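Local coordinates for protein extracellular ligand-binding receptor (Sphaerobacter thermophilus, PDB 4ZPJ) that probably serves as the substrate-binding receptor of an ABC transporter, capturing a small ligand outside the cell membrane, and can bind zinc ions, at residues Gly258-Thr261 with Asp262-Arg265; Glu323-Thr326 with Ala327-Gly331; Gly344-Val347 with Ile348-Leu352. All blocks are in the same frame, centred on the assembly; numbering follows the deposited sequence.

Contact 1: Gly258-Thr261 with Asp262-Arg265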
loop_
_atom_site.group_PDB
_atom_site.type_symbol
_atom_site.label_atom_id
_atom_site.label_comp_id
_atom_site.label_asym_id
_atom_site.label_seq_id
_atom_site.Cartn_x
_atom_site.Cartn_y
_atom_site.Cartn_z
ATOM N N GLY A 258 -6.466 4.881 -7.094
ATOM C CA GLY A 258 -6.190 3.491 -6.704
ATOM C C GLY A 258 -5.816 2.712 -7.947
ATOM O O GLY A 258 -5.843 3.220 -9.046
ATOM N N THR A 259 -5.424 1.485 -7.748
ATOM C CA THR A 259 -5.119 0.571 -8.790
ATOM C C THR A 259 -6.402 -0.013 -9.305
ATOM O O THR A 259 -6.897 -0.984 -8.751
ATOM C CB THR A 259 -4.266 -0.547 -8.223
ATOM O OG1 THR A 259 -3.100 0.062 -7.702
ATOM C CG2 THR A 259 -3.946 -1.570 -9.289
ATOM N N SER A 260 -6.911 0.573 -10.385
ATOM C CA SER A 260 -8.276 0.342 -10.807
ATOM C C SER A 260 -8.441 0.689 -12.261
ATOM O O SER A 260 -7.564 1.298 -12.898
ATOM C CB SER A 260 -9.180 1.287 -10.037
ATOM O OG SER A 260 -8.845 2.649 -10.359
ATOM N N THR A 261 -9.602 0.362 -12.773
ATOM C CA THR A 261 -9.888 0.658 -14.135
ATOM C C THR A 261 -10.152 2.155 -14.230
ATOM O O THR A 261 -9.891 2.720 -15.265
ATOM C CB THR A 261 -11.081 -0.167 -14.646
ATOM O OG1 THR A 261 -12.187 0.083 -13.793
ATOM C CG2 THR A 261 -10.759 -1.676 -14.604
ATOM N N ASP A 262 -10.653 2.793 -13.170
ATOM C CA ASP A 262 -10.690 4.262 -13.101
ATOM C C ASP A 262 -9.294 4.880 -13.465
ATOM O O ASP A 262 -9.166 5.876 -14.232
ATOM C CB ASP A 262 -11.119 4.736 -11.698
ATOM C CG ASP A 262 -12.631 4.604 -11.443
ATOM O OD1 ASP A 262 -13.364 4.054 -12.301
ATOM O OD2 ASP A 262 -13.116 5.086 -10.382
ATOM N N ALA A 263 -8.250 4.291 -12.918
ATOM C CA ALA A 263 -6.913 4.850 -13.099
ATOM C C ALA A 263 -6.443 4.736 -14.526
ATOM O O ALA A 263 -5.850 5.682 -15.051
ATOM C CB ALA A 263 -5.949 4.228 -12.138
ATOM N N ILE A 264 -6.772 3.613 -15.152
ATOM C CA ILE A 264 -6.448 3.351 -16.543
ATOM C C ILE A 264 -7.198 4.337 -17.446
ATOM O O ILE A 264 -6.550 5.007 -18.309
ATOM C CB ILE A 264 -6.791 1.911 -16.963
ATOM C CG1 ILE A 264 -5.971 0.896 -16.168
ATOM C CG2 ILE A 264 -6.576 1.714 -18.478
ATOM C CD1 ILE A 264 -6.458 -0.549 -16.307
ATOM N N ARG A 265 -8.521 4.451 -17.236
ATOM C CA ARG A 265 -9.341 5.388 -18.056
ATOM C C ARG A 265 -8.898 6.870 -17.838
ATOM O O ARG A 265 -8.800 7.651 -18.786
ATOM C CB ARG A 265 -10.858 5.193 -17.784
ATOM C CG ARG A 265 -11.449 3.912 -18.386
ATOM C CD ARG A 265 -12.997 3.928 -18.302
ATOM N NE ARG A 265 -13.375 4.081 -16.885
ATOM C CZ ARG A 265 -13.465 3.087 -15.981
ATOM N NH1 ARG A 265 -13.304 1.808 -16.351
ATOM N NH2 ARG A 265 -13.756 3.370 -14.704
#
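Ser260 caps the start of helix 261-272 while Thr261 and Arg265 meet one turn apart, a local helix N-terminus contact just after strand 252-256 in the four-stranded parallel sheet. As in other periplasmic binding proteins of this family, strand and helix here follow each other as parts of an alternating alpha/beta lobe. The cap is made by Ser260 OG, which accepts from Ala263 N at 3.1 Å. Its first torsion (63°) holds the hydroxyl between the backbone N and the carbonyl carbon, turned back over the first turn, and the same hydroxyl bonds to His257 O, tying the cap to the residue that follows the strand. Ser260 O adds two weak bonds, to Ala263 N and Ile264 N. Before the cap, Gly258, at a positive phi, directs its carbonyl O onto Ala263 CB at 3.3 Å.

The second group centres on Thr261 O. It takes Arg265 N at 3.0 Å in a nearly straight bond (174°), and the Arg265 side chain, bent at chi3 (-58°), folds its guanidinium flat over this oxygen, which sits 3.6 Å from the plane above its centre. Lying alongside, Thr261 OG1 receives a weak bond from Arg265 NH1 at 3.3 Å. On the same turn Arg265 NH2 forms a salt bridge with Asp262 OD1, while Arg265 NE reaches Thr233 O and Asp262 OD2 takes Gly232 N. A leucine in place of Arg265 would probably leave Asp262 OD1 without its charged mate and Thr233 O without the NE donor. Chemically, the negative Asp262 beside the helix start is consistent with favourable electrostatics there, and the positive charge of the guanidinium is probably shared among the Asp262 carboxylate and Thr233 O, with only a weak bond to the Thr261 hydroxyl.

Contact 2: Glu323-Thr326 with Ala327-Gly331; sequences EAFT and ARHEG. With ZN (zinc ion), chain B.
His329 binds a zinc ion through ND1 at 2.4 Å and lays its imidazole across Phe325, one turn back along the chain. One further ligand of the metal comes from elsewhere in the structure. Opposite the metal-binding nitrogen in the ring, His329 CD2 stands 3.5 Å above the Phe325 ring, over its centre. The two planes are inclined by 36°, an oblique pairing with centroids 4.5 Å apart. Phe325 O approaches the same imidazole at its edge, 3.4 Å from His329 CD2, so that this carbon meets both the ring face and the carbonyl of the same residue; the bound metal would probably make its hydrogen more positive and the carbonyl more welcome. Phe325 reaches the imidazole because its CG lies anti to the backbone N (-171°).

The next shell is the C-terminal end of helix 316-328, closed by an i+5 to i backbone bond. Thr326 O collects this bond from Gly331 N at 3.0 Å, nearly straight at 171°, and a weak one from His329 N; Glu330 and Gly331 both take positive phi values as the chain turns away. Thr326 CG2 packs against Gly331 O at 3.7 Å, and Thr326 OG1 bonds to Val322 O one turn earlier. Arg328 CG rests over a face of the His329 imidazole, towards its rim, while Arg328 NH2 makes a salt bridge to Asp83. Helix 68-84 also sends Arg76 against both Phe325 and His329, and Pro334 touches Phe325 from the loop beyond.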
loop_
_atom_site.group_PDB
_atom_site.type_symbol
_atom_site.label_atom_id
_atom_site.label_comp_id
_atom_site.label_asym_id
_atom_site.label_seq_id
_atom_site.Cartn_x
_atom_site.Cartn_y
_atom_site.Cartn_z
ATOM N N GLU A 323 13.274 -12.453 -8.086
ATOM C CA GLU A 323 13.636 -13.800 -8.568
ATOM C C GLU A 323 12.778 -14.884 -7.964
ATOM O O GLU A 323 12.311 -15.750 -8.681
ATOM C CB GLU A 323 15.082 -14.130 -8.257
ATOM C CG GLU A 323 15.967 -13.535 -9.302
ATOM C CD GLU A 323 17.401 -13.446 -8.863
ATOM O OE1 GLU A 323 17.779 -14.079 -7.825
ATOM O OE2 GLU A 323 18.129 -12.726 -9.585
ATOM N N ALA A 324 12.587 -14.835 -6.646
ATOM C CA ALA A 324 11.784 -15.837 -5.985
ATOM C C ALA A 324 10.303 -15.688 -6.367
ATOM O O ALA A 324 9.542 -16.683 -6.465
ATOM C CB ALA A 324 11.995 -15.755 -4.481
ATOM N N PHE A 325 9.894 -14.466 -6.673
ATOM C CA PHE A 325 8.510 -14.246 -7.034
ATOM C C PHE A 325 8.262 -14.778 -8.432
ATOM O O PHE A 325 7.364 -15.582 -8.645
ATOM C CB PHE A 325 8.116 -12.781 -6.924
ATOM C CG PHE A 325 6.646 -12.546 -7.091
ATOM C CD1 PHE A 325 5.798 -12.595 -6.015
ATOM C CD2 PHE A 325 6.107 -12.324 -8.343
ATOM C CE1 PHE A 325 4.452 -12.381 -6.183
ATOM C CE2 PHE A 325 4.757 -12.120 -8.515
ATOM C CZ PHE A 325 3.934 -12.143 -7.434
ATOM N N THR A 326 9.060 -14.325 -9.383
ATOM C CA THR A 326 8.916 -14.789 -10.760
ATOM C C THR A 326 9.127 -16.291 -10.928
ATOM O O THR A 326 8.480 -16.875 -11.771
ATOM C CB THR A 326 9.905 -14.099 -11.705
ATOM O OG1 THR A 326 11.175 -14.251 -11.140
ATOM C CG2 THR A 326 9.597 -12.614 -11.852
ATOM N N ALA A 327 10.011 -16.924 -10.150
ATOM C CA ALA A 327 10.159 -18.388 -10.239
ATOM C C ALA A 327 8.843 -19.093 -9.877
ATOM O O ALA A 327 8.516 -20.104 -10.434
ATOM C CB ALA A 327 11.308 -18.902 -9.371
ATOM N N ARG A 328 8.085 -18.522 -8.968
ATOM C CA ARG A 328 6.848 -19.088 -8.491
ATOM C C ARG A 328 5.644 -18.708 -9.327
ATOM O O ARG A 328 4.571 -19.299 -9.190
ATOM C CB ARG A 328 6.633 -18.578 -7.087
ATOM C CG ARG A 328 5.657 -19.366 -6.251
ATOM C CD ARG A 328 6.300 -19.706 -4.901
ATOM N NE ARG A 328 5.310 -19.789 -3.824
ATOM C CZ ARG A 328 5.565 -20.187 -2.582
ATOM N NH1 ARG A 328 6.786 -20.571 -2.226
ATOM N NH2 ARG A 328 4.579 -20.218 -1.692
ATOM N N HIS A 329 5.775 -17.695 -10.175
ATOM C CA HIS A 329 4.571 -17.143 -10.813
ATOM C C HIS A 329 4.789 -16.937 -12.269
ATOM O O HIS A 329 4.227 -16.010 -12.863
ATOM C CB HIS A 329 4.108 -15.839 -10.120
ATOM C CG HIS A 329 3.631 -16.047 -8.718
ATOM N ND1 HIS A 329 2.447 -16.682 -8.412
ATOM C CD2 HIS A 329 4.202 -15.739 -7.537
ATOM C CE1 HIS A 329 2.294 -16.728 -7.107
ATOM N NE2 HIS A 329 3.354 -16.171 -6.550
ATOM N N GLU A 330 5.616 -17.805 -12.832
ATOM C CA GLU A 330 5.742 -17.951 -14.268
ATOM C C GLU A 330 6.133 -16.653 -14.914
ATOM O O GLU A 330 5.494 -16.253 -15.870
ATOM C CB GLU A 330 4.406 -18.442 -14.857
ATOM C CG GLU A 330 3.877 -19.743 -14.231
ATOM C CD GLU A 330 4.231 -20.990 -15.027
ATOM O OE1 GLU A 330 4.528 -20.858 -16.228
ATOM O OE2 GLU A 330 4.187 -22.099 -14.455
ATOM N N GLY A 331 7.183 -16.011 -14.379
ATOM C CA GLY A 331 7.774 -14.765 -14.932
ATOM C C GLY A 331 7.042 -13.455 -14.604
ATOM O O GLY A 331 7.526 -12.376 -14.963
HETATM ZN ZN ZN B . 0.811 -16.481 -10.142
#

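Contact 3: Gly344-Val347 with Ile348-Leu352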
loop_
_atom_site.group_PDB
_atom_site.type_symbol
_atom_site.label_atom_id
_atom_site.label_comp_id
_atom_site.label_asym_id
_atom_site.label_seq_id
_atom_site.Cartn_x
_atom_site.Cartn_y
_atom_site.Cartn_z
ATOM N N GLY A 344 4.438 -8.317 5.336
ATOM C CA GLY A 344 3.656 -8.994 6.385
ATOM C C GLY A 344 4.338 -10.304 6.856
ATOM O O GLY A 344 4.475 -10.598 8.049
ATOM N N GLY A 345 4.675 -11.141 5.896
ATOM C CA GLY A 345 5.163 -12.459 6.200
ATOM C C GLY A 345 6.532 -12.448 6.821
ATOM O O GLY A 345 6.812 -13.312 7.664
ATOM N N ARG A 346 7.356 -11.474 6.404
ATOM C CA ARG A 346 8.715 -11.329 6.926
ATOM C C ARG A 346 8.674 -10.834 8.361
ATOM O O ARG A 346 9.395 -11.303 9.216
ATOM C CB ARG A 346 9.545 -10.308 6.133
ATOM C CG ARG A 346 10.409 -10.818 5.028
ATOM C CD ARG A 346 11.444 -11.881 5.419
ATOM N NE ARG A 346 12.576 -11.413 6.201
ATOM C CZ ARG A 346 13.581 -10.698 5.712
ATOM N NH1 ARG A 346 13.613 -10.320 4.444
ATOM N NH2 ARG A 346 14.562 -10.351 6.509
ATOM N N VAL A 347 7.818 -9.866 8.617
ATOM C CA VAL A 347 7.593 -9.408 9.973
ATOM C C VAL A 347 7.228 -10.610 10.864
ATOM O O VAL A 347 7.777 -10.773 11.955
ATOM C CB VAL A 347 6.442 -8.398 10.005
ATOM C CG1 VAL A 347 5.913 -8.231 11.406
ATOM C CG2 VAL A 347 6.882 -7.059 9.411
ATOM N N ILE A 348 6.318 -11.465 10.386
ATOM C CA ILE A 348 5.799 -12.527 11.216
ATOM C C ILE A 348 6.925 -13.460 11.443
ATOM O O ILE A 348 7.180 -13.859 12.562
ATOM C CB ILE A 348 4.647 -13.255 10.524
ATOM C CG1 ILE A 348 3.406 -12.381 10.605
ATOM C CG2 ILE A 348 4.392 -14.574 11.184
ATOM C CD1 ILE A 348 2.322 -12.790 9.678
ATOM N N ALA A 349 7.657 -13.753 10.374
ATOM C CA ALA A 349 8.791 -14.676 10.430
ATOM C C ALA A 349 9.900 -14.187 11.351
ATOM O O ALA A 349 10.473 -14.978 12.076
ATOM C CB ALA A 349 9.338 -14.948 9.034
ATOM N N GLU A 350 10.188 -12.892 11.333
ATOM C CA GLU A 350 11.223 -12.339 12.183
ATOM C C GLU A 350 10.759 -12.349 13.625
ATOM O O GLU A 350 11.546 -12.642 14.531
ATOM C CB GLU A 350 11.558 -10.907 11.774
ATOM C CG GLU A 350 12.098 -10.830 10.371
ATOM C CD GLU A 350 13.616 -10.983 10.276
ATOM O OE1 GLU A 350 14.344 -10.505 11.164
ATOM O OE2 GLU A 350 14.091 -11.558 9.285
ATOM N N ALA A 351 9.476 -12.043 13.853
ATOM C CA ALA A 351 9.002 -12.013 15.236
ATOM C C ALA A 351 8.994 -13.431 15.808
ATOM O O ALA A 351 9.450 -13.655 16.931
ATOM C CB ALA A 351 7.638 -11.384 15.362
ATOM N N LEU A 352 8.497 -14.384 15.025
ATOM C CA LEU A 352 8.405 -15.746 15.490
ATOM C C LEU A 352 9.765 -16.389 15.732
ATOM O O LEU A 352 9.923 -17.198 16.642
ATOM C CB LEU A 352 7.629 -16.563 14.509
ATOM C CG LEU A 352 6.102 -16.301 14.459
ATOM C CD1 LEU A 352 5.453 -17.384 13.654
ATOM C CD2 LEU A 352 5.449 -16.298 15.804
#
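Arg346 and Glu350 form the ionic part of this contact, side by side on helix 336-354 and pointing the same way. Glu350 OE2 lies at the guanidinium edge, in its plane, and is gripped twice: by Arg346 NH2 at 3.1 Å, fairly straight at 164°, and weakly by Arg346 NE at 3.4 Å. The donor approaches the oxygen from above the carboxylate, whose plane is turned 54° from the guanidinium. Bends at chi2 and chi3 curl the arginine back toward the glutamate, and its cation also lies against Phe374 in a cation-pi contact.

The backbone part is regular alpha helix, with four successive i to i+4 bonds running from Ile348 N to Gly344 O through Ala351 N to Val347 O. Ile348 CG1 also rests against Gly344 O, 3.3 Å away.

Apolar packing accounts for the buried side: Val347 faces Leu369, Phe381 and Phe383, and Ala349 and Leu352 meet Phe89.

Both N-H groups converge on one carboxylate oxygen, so the bridge uses OE2 alone within this contact. The Arg346 side chain lies about 5 Å from a bound zinc ion and close to Glu317 and Glu320, which bind zinc; its charge may weigh on that site.

How the contacts relate
Each contact is local, but they sample the start, the end and the middle of three different helices. Contact 1 starts a helix and is partly buried, contact 2 ends one at the surface, and contact 3 is buried mid-helix. Contacts 2 and 3 sit on helices that succeed each other in the chain, their centres about 21 Å apart, whereas contacts 1 and 3 lie on opposite sides of the chain's centre, with centres about 32 Å apart. None touches another. The chemistry follows position: a serine hydroxyl cap at the start, a zinc-bound imidazole set obliquely against a phenyl ring at the end, and in the middle full backbone bonding, with side chains left to pair charges or pack.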